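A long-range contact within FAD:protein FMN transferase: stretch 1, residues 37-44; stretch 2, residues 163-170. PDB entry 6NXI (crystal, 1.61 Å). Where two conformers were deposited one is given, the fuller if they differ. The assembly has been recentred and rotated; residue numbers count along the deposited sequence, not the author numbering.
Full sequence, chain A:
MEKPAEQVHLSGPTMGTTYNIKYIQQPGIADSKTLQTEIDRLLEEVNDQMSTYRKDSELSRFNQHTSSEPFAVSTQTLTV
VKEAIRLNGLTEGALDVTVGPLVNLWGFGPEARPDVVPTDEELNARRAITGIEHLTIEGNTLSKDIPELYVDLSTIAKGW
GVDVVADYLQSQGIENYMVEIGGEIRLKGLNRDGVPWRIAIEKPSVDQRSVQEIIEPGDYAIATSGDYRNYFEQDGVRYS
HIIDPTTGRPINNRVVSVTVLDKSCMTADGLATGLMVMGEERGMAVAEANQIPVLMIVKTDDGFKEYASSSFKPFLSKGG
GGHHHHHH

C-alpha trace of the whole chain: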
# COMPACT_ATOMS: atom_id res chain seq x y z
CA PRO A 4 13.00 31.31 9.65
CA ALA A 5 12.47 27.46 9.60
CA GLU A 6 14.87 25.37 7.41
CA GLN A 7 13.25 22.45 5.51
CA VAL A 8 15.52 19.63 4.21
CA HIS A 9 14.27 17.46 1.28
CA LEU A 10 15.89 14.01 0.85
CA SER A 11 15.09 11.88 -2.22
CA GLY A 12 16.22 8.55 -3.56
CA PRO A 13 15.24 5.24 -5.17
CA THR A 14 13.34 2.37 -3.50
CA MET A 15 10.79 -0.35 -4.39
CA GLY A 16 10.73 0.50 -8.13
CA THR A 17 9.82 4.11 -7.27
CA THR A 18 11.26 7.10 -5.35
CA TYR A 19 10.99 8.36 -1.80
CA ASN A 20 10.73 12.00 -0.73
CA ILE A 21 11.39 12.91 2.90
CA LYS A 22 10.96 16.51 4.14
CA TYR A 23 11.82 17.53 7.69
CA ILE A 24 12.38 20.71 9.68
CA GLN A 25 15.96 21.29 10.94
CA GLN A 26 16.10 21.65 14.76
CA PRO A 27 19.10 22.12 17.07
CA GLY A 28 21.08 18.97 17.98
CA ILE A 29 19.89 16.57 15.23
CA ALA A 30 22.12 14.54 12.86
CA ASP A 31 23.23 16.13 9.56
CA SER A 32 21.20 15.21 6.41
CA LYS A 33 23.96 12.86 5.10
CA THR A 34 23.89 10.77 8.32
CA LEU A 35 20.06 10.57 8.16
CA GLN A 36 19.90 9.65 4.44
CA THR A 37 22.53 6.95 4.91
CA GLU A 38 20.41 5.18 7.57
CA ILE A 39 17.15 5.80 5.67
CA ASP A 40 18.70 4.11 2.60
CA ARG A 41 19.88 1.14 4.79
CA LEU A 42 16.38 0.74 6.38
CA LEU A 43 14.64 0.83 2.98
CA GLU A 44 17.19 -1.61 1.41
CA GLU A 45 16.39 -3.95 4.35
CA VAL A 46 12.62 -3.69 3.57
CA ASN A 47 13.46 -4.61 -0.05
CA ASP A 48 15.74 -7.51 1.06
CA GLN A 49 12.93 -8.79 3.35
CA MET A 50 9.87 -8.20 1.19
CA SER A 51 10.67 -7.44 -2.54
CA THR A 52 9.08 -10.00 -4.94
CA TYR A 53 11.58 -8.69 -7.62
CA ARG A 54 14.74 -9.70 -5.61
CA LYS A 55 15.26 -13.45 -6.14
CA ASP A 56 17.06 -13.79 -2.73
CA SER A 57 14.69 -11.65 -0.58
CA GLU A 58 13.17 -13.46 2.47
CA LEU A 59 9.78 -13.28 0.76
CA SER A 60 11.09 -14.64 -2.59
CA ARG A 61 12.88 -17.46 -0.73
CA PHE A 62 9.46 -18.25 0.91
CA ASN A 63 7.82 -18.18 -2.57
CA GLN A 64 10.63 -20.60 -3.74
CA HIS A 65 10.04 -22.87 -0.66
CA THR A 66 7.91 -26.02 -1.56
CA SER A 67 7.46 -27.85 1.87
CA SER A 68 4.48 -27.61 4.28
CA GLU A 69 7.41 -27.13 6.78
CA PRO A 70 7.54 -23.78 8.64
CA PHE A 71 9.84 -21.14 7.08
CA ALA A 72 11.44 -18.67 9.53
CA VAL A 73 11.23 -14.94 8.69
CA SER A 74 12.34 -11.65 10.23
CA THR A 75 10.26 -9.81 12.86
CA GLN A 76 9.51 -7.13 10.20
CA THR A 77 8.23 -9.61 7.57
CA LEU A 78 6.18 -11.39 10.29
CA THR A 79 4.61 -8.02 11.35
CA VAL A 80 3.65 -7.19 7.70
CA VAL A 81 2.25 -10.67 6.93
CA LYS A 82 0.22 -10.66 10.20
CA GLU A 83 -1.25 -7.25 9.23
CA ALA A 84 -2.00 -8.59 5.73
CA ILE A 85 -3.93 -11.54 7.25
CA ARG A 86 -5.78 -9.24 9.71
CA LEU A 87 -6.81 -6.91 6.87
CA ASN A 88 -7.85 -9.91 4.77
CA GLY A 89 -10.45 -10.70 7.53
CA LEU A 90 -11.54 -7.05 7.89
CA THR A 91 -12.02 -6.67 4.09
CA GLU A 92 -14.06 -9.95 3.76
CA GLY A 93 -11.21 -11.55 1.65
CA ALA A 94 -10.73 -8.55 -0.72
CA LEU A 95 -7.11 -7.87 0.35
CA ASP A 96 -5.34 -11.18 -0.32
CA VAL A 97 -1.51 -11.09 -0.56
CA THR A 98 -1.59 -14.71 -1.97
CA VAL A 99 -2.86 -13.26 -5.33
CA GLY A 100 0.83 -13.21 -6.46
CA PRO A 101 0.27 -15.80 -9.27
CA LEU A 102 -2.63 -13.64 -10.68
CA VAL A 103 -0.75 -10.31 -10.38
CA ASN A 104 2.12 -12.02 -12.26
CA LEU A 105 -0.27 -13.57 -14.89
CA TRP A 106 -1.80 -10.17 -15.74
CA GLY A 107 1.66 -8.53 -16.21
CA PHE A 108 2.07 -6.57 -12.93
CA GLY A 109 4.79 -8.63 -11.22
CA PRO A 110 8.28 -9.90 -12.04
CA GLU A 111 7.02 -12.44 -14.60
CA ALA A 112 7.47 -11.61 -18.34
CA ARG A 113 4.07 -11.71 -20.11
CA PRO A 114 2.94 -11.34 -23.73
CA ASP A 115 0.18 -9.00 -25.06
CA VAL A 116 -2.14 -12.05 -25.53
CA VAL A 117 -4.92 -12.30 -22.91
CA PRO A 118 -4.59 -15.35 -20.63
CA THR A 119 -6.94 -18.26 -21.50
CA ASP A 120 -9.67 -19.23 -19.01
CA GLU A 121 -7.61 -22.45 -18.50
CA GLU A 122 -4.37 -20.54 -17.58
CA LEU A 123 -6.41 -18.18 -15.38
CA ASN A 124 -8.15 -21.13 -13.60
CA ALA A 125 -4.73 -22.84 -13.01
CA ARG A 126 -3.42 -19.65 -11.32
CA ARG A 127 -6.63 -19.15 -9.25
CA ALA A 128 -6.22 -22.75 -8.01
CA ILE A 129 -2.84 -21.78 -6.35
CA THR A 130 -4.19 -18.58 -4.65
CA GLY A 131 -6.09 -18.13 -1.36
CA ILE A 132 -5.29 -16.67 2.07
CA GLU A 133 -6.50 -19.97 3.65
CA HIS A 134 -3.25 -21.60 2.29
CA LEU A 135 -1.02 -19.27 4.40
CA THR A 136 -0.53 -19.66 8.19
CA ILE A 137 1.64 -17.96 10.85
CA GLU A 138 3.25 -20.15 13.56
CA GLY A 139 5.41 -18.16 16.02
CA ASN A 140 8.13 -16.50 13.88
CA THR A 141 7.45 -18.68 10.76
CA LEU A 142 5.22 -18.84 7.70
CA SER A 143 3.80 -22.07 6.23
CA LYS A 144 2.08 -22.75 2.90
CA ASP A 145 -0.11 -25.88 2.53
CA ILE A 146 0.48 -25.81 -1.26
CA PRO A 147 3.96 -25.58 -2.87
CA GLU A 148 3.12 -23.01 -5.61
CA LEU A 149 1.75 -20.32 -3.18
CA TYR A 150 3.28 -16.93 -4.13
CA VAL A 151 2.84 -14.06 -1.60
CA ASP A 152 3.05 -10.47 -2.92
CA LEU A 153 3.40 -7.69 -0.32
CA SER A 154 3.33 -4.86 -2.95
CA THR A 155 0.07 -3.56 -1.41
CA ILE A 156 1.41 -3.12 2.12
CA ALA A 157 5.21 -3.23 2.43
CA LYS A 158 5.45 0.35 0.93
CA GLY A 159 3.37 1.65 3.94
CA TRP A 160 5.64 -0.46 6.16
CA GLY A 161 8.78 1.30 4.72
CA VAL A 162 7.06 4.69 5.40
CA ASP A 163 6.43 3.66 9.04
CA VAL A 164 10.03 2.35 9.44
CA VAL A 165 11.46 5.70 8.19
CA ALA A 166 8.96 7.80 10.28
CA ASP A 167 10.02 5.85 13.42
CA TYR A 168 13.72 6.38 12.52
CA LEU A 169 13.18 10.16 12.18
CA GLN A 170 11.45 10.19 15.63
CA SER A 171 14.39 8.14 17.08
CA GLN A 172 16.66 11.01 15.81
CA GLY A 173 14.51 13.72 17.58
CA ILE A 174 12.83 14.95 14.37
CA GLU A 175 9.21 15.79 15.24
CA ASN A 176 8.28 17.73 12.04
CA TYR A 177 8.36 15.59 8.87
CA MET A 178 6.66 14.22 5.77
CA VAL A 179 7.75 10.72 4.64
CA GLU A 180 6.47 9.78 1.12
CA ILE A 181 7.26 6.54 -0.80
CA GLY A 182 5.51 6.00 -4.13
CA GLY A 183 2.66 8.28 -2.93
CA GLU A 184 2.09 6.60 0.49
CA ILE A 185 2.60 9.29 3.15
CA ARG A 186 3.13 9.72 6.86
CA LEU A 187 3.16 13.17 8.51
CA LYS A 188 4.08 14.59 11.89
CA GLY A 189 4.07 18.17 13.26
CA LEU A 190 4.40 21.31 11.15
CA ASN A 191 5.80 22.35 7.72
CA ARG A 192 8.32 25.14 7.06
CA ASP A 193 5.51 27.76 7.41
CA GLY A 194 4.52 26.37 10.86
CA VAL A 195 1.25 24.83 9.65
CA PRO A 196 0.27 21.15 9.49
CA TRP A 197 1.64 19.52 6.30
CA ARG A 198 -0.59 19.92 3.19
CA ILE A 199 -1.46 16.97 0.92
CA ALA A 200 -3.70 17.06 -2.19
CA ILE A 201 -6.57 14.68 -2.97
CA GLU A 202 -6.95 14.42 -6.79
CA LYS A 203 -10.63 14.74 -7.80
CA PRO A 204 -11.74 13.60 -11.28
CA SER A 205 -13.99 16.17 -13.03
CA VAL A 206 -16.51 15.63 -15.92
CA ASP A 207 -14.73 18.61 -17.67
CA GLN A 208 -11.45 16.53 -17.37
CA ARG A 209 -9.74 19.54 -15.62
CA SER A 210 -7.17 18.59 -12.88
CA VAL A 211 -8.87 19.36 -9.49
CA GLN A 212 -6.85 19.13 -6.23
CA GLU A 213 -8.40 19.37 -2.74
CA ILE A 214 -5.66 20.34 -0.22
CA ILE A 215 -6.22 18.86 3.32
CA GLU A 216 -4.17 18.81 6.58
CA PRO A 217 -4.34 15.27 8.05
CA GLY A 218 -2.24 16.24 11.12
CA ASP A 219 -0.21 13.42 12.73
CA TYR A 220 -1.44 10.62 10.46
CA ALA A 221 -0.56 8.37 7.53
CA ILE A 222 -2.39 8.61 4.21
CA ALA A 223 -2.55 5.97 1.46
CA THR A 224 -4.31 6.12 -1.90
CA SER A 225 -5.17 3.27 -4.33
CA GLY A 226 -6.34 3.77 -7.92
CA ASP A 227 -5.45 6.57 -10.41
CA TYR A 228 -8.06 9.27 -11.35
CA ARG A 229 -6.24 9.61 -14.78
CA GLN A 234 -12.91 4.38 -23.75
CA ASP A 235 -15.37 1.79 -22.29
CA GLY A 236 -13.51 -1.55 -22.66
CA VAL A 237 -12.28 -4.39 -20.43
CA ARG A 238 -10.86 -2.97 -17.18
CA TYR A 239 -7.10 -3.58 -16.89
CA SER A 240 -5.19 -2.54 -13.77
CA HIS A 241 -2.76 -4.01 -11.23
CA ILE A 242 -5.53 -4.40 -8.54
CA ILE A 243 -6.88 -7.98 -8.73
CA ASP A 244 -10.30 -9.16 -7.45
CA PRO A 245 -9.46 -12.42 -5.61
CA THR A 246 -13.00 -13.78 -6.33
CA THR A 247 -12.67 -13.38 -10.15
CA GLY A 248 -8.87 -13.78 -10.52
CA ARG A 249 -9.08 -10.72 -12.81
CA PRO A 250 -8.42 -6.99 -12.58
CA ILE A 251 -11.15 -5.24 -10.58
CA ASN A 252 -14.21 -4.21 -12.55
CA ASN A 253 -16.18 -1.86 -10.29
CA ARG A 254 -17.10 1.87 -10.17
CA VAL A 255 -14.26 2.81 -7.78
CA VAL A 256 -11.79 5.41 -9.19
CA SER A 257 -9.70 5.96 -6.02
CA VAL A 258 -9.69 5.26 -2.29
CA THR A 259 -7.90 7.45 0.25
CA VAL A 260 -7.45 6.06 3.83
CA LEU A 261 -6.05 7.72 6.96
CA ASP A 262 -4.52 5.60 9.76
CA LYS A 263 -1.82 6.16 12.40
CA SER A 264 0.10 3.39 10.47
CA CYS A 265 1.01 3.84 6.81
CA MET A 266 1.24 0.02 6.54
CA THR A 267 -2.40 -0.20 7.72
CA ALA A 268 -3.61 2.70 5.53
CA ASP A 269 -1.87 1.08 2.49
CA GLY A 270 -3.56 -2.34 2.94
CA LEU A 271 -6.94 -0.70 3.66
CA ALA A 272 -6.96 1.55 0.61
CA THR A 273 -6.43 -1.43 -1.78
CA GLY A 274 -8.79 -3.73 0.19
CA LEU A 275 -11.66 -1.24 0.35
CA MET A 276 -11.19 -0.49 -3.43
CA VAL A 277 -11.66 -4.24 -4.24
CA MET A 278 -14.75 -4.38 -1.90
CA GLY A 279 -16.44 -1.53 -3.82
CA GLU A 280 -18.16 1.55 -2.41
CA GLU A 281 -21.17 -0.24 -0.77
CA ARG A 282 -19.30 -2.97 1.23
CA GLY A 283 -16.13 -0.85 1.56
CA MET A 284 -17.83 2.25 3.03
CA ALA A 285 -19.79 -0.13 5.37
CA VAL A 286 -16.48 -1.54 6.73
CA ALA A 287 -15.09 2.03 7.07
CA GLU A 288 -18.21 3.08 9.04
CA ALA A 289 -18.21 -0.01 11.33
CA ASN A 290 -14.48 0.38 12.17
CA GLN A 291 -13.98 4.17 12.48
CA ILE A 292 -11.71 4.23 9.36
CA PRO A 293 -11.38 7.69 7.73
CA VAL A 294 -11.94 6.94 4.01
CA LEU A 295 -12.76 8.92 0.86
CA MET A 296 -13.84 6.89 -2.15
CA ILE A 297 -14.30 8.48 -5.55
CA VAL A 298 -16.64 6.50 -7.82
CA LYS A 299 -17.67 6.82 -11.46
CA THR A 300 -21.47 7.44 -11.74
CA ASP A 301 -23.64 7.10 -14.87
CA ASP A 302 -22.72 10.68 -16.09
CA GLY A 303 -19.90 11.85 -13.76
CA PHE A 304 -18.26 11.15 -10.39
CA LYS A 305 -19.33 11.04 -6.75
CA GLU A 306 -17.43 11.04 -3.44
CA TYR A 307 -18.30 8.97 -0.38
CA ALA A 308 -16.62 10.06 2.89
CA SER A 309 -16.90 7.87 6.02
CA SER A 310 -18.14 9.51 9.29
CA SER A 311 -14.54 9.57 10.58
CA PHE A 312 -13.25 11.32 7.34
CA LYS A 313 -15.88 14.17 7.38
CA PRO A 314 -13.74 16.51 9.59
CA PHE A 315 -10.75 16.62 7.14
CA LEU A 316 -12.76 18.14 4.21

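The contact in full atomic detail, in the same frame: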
# COMPACT_ATOMS: atom_id res chain seq x y z
N THR A 37 21.78 8.23 4.92
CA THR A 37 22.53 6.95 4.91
C THR A 37 21.73 5.88 5.65
O THR A 37 21.63 4.74 5.15
CB THR A 37 23.94 7.16 5.49
OG1 THR A 37 24.73 8.01 4.65
CG2 THR A 37 24.64 5.82 5.59
N GLU A 38 21.17 6.19 6.80
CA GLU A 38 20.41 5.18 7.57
C GLU A 38 19.07 4.93 6.90
O GLU A 38 18.61 3.81 6.87
CB GLU A 38 20.25 5.62 9.01
CG GLU A 38 19.58 4.56 9.85
CD GLU A 38 20.22 3.19 9.91
OE1 GLU A 38 21.37 2.98 9.43
OE2 GLU A 38 19.55 2.30 10.44
N ILE A 39 18.44 5.99 6.38
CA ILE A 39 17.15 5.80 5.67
C ILE A 39 17.36 4.84 4.51
O ILE A 39 16.56 3.93 4.32
CB ILE A 39 16.60 7.16 5.21
CG1 ILE A 39 16.12 7.94 6.43
CG2 ILE A 39 15.52 6.95 4.15
CD1 ILE A 39 15.94 9.41 6.13
N ASP A 40 18.40 5.04 3.72
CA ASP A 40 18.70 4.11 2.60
C ASP A 40 18.92 2.69 3.13
O ASP A 40 18.45 1.75 2.50
CB ASP A 40 19.84 4.63 1.74
CG ASP A 40 19.41 5.82 0.89
OD1 ASP A 40 18.21 5.88 0.56
OD2 ASP A 40 20.29 6.62 0.55
N ARG A 41 19.63 2.50 4.23
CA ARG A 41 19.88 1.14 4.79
C ARG A 41 18.54 0.50 5.21
O ARG A 41 18.34 -0.77 4.97
CB ARG A 41 20.84 1.24 5.98
CG ARG A 41 21.40 -0.11 6.42
CD ARG A 41 22.01 -0.09 7.80
NE ARG A 41 21.00 0.11 8.82
CZ ARG A 41 20.15 -0.81 9.25
NH1 ARG A 41 20.25 -2.06 8.84
NH2 ARG A 41 19.23 -0.48 10.14
N LEU A 42 17.66 1.27 5.86
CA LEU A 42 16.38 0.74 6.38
C LEU A 42 15.56 0.32 5.16
O LEU A 42 14.91 -0.69 5.24
CB LEU A 42 15.69 1.78 7.26
CG LEU A 42 16.34 2.00 8.62
CD1 LEU A 42 15.85 3.29 9.24
CD2 LEU A 42 16.05 0.84 9.56
N LEU A 43 15.51 1.16 4.14
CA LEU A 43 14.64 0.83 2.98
C LEU A 43 15.22 -0.36 2.18
O LEU A 43 14.43 -1.18 1.66
CB LEU A 43 14.43 2.09 2.14
CG LEU A 43 13.56 3.13 2.81
CD1 LEU A 43 13.52 4.40 1.96
CD2 LEU A 43 12.16 2.61 3.08
N GLU A 44 16.54 -0.44 2.04
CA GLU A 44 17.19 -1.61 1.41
C GLU A 44 16.84 -2.86 2.19
O GLU A 44 16.54 -3.84 1.57
CB GLU A 44 18.69 -1.38 1.28
CG GLU A 44 18.99 -0.55 0.06
CD GLU A 44 18.58 -1.31 -1.19
OE1 GLU A 44 17.58 -0.94 -1.83
OE2 GLU A 44 19.25 -2.33 -1.48
N ASP A 163 6.47 3.72 7.56
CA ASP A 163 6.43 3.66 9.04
C ASP A 163 7.84 3.48 9.58
O ASP A 163 8.17 4.08 10.64
CB ASP A 163 5.51 2.54 9.50
CG ASP A 163 4.03 2.78 9.31
OD1 ASP A 163 3.60 3.96 9.24
OD2 ASP A 163 3.31 1.79 9.27
N VAL A 164 8.63 2.59 8.98
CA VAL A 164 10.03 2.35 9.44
C VAL A 164 10.83 3.66 9.39
O VAL A 164 11.50 4.01 10.40
CB VAL A 164 10.68 1.24 8.61
CG1 VAL A 164 12.18 1.22 8.80
CG2 VAL A 164 10.03 -0.10 8.94
N VAL A 165 10.72 4.41 8.32
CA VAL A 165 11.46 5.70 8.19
C VAL A 165 10.92 6.74 9.19
O VAL A 165 11.73 7.47 9.82
CB VAL A 165 11.45 6.18 6.75
CG1 VAL A 165 11.92 7.62 6.63
CG2 VAL A 165 12.20 5.21 5.84
N ALA A 166 9.61 6.83 9.35
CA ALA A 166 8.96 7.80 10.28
C ALA A 166 9.47 7.49 11.69
O ALA A 166 9.89 8.41 12.43
CB ALA A 166 7.46 7.78 10.17
N ASP A 167 9.53 6.20 12.06
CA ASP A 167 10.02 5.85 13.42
C ASP A 167 11.50 6.18 13.55
O ASP A 167 11.89 6.62 14.66
CB ASP A 167 9.83 4.37 13.73
CG ASP A 167 8.39 3.96 13.90
OD1 ASP A 167 7.50 4.83 13.94
OD2 ASP A 167 8.16 2.76 14.01
N TYR A 168 12.30 5.99 12.51
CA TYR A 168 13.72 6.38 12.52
C TYR A 168 13.84 7.89 12.74
O TYR A 168 14.69 8.36 13.56
CB TYR A 168 14.46 5.92 11.26
CG TYR A 168 15.84 6.52 11.17
CD1 TYR A 168 16.82 6.16 12.08
CD2 TYR A 168 16.18 7.51 10.26
CE1 TYR A 168 18.09 6.68 12.02
CE2 TYR A 168 17.44 8.07 10.22
CZ TYR A 168 18.40 7.68 11.12
OH TYR A 168 19.64 8.26 11.05
N LEU A 169 13.05 8.69 12.03
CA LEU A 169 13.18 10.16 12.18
C LEU A 169 12.86 10.53 13.63
O LEU A 169 13.59 11.36 14.20
CB LEU A 169 12.30 10.88 11.18
CG LEU A 169 12.71 10.73 9.72
CD1 LEU A 169 11.69 11.48 8.85
CD2 LEU A 169 14.10 11.28 9.46
N GLN A 170 11.81 9.94 14.20
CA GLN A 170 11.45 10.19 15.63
C GLN A 170 12.62 9.80 16.53
O GLN A 170 12.92 10.54 17.49
CB GLN A 170 10.17 9.43 15.92
CG GLN A 170 8.99 10.08 15.24
CD GLN A 170 7.66 9.45 15.50
OE1 GLN A 170 6.68 9.83 14.86
NE2 GLN A 170 7.61 8.50 16.45

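Two helical segments more than 120 residues apart in sequence pack side by side, running in roughly opposite directions (148° between their axes, 9.9 Å at closest approach) and burying 368 Å² in total. No hydrogen bond crosses between them; the contact is made by side-chain carbon. Tyr 168, which loses the most surface, points toward the first helix with chi1 at t and lays its ring among three residues. Glu 38 CG sits over one ring face, 3.8 Å from the centroid of the Tyr 168 ring and 27° off its normal, a CH-pi contact in which Glu 38 CG comes within 3.4 Å of Tyr 168 CE1. Ile 39 CG1 lies 3.9 Å from Tyr 168 CD2, and Leu 42 CD1 lies 3.6 Å from Tyr 168 CB. Glu 38 can serve an apolar contact because its methylene packs on the ring while its carboxylate leads away to Arg 41, one turn along the same helix: Arg 41 NH2 donates to Glu 38 OE2 at 2.8 Å in a salt bridge, and Arg 41 NE to Glu 38 OE1 at 3.0 Å. Val 165 and Ile 39, both buried, form the second centre, where Ile 39 CA and Val 165 CA are 6.2 Å apart. Both leave sideways, and their branched side chains meet to one side of the line between the helix axes, with Ile 39 CG2 4.1 Å from Val 165 CG2. The same methyl, Val 165 CG2, also meets Leu 43 CD2 at 3.8 Å, while Ile 39 CD1 reaches Leu 169 CD2 at 4.2 Å. Leu 42, one turn on from Glu 38, points toward the second helix and spans two of its residues: besides Tyr 168, it touches Val 164, with Leu 42 CB 3.9 Å from Val 164 CG1. Aliphatic side chains suit these places, leaving no polar group unpaired.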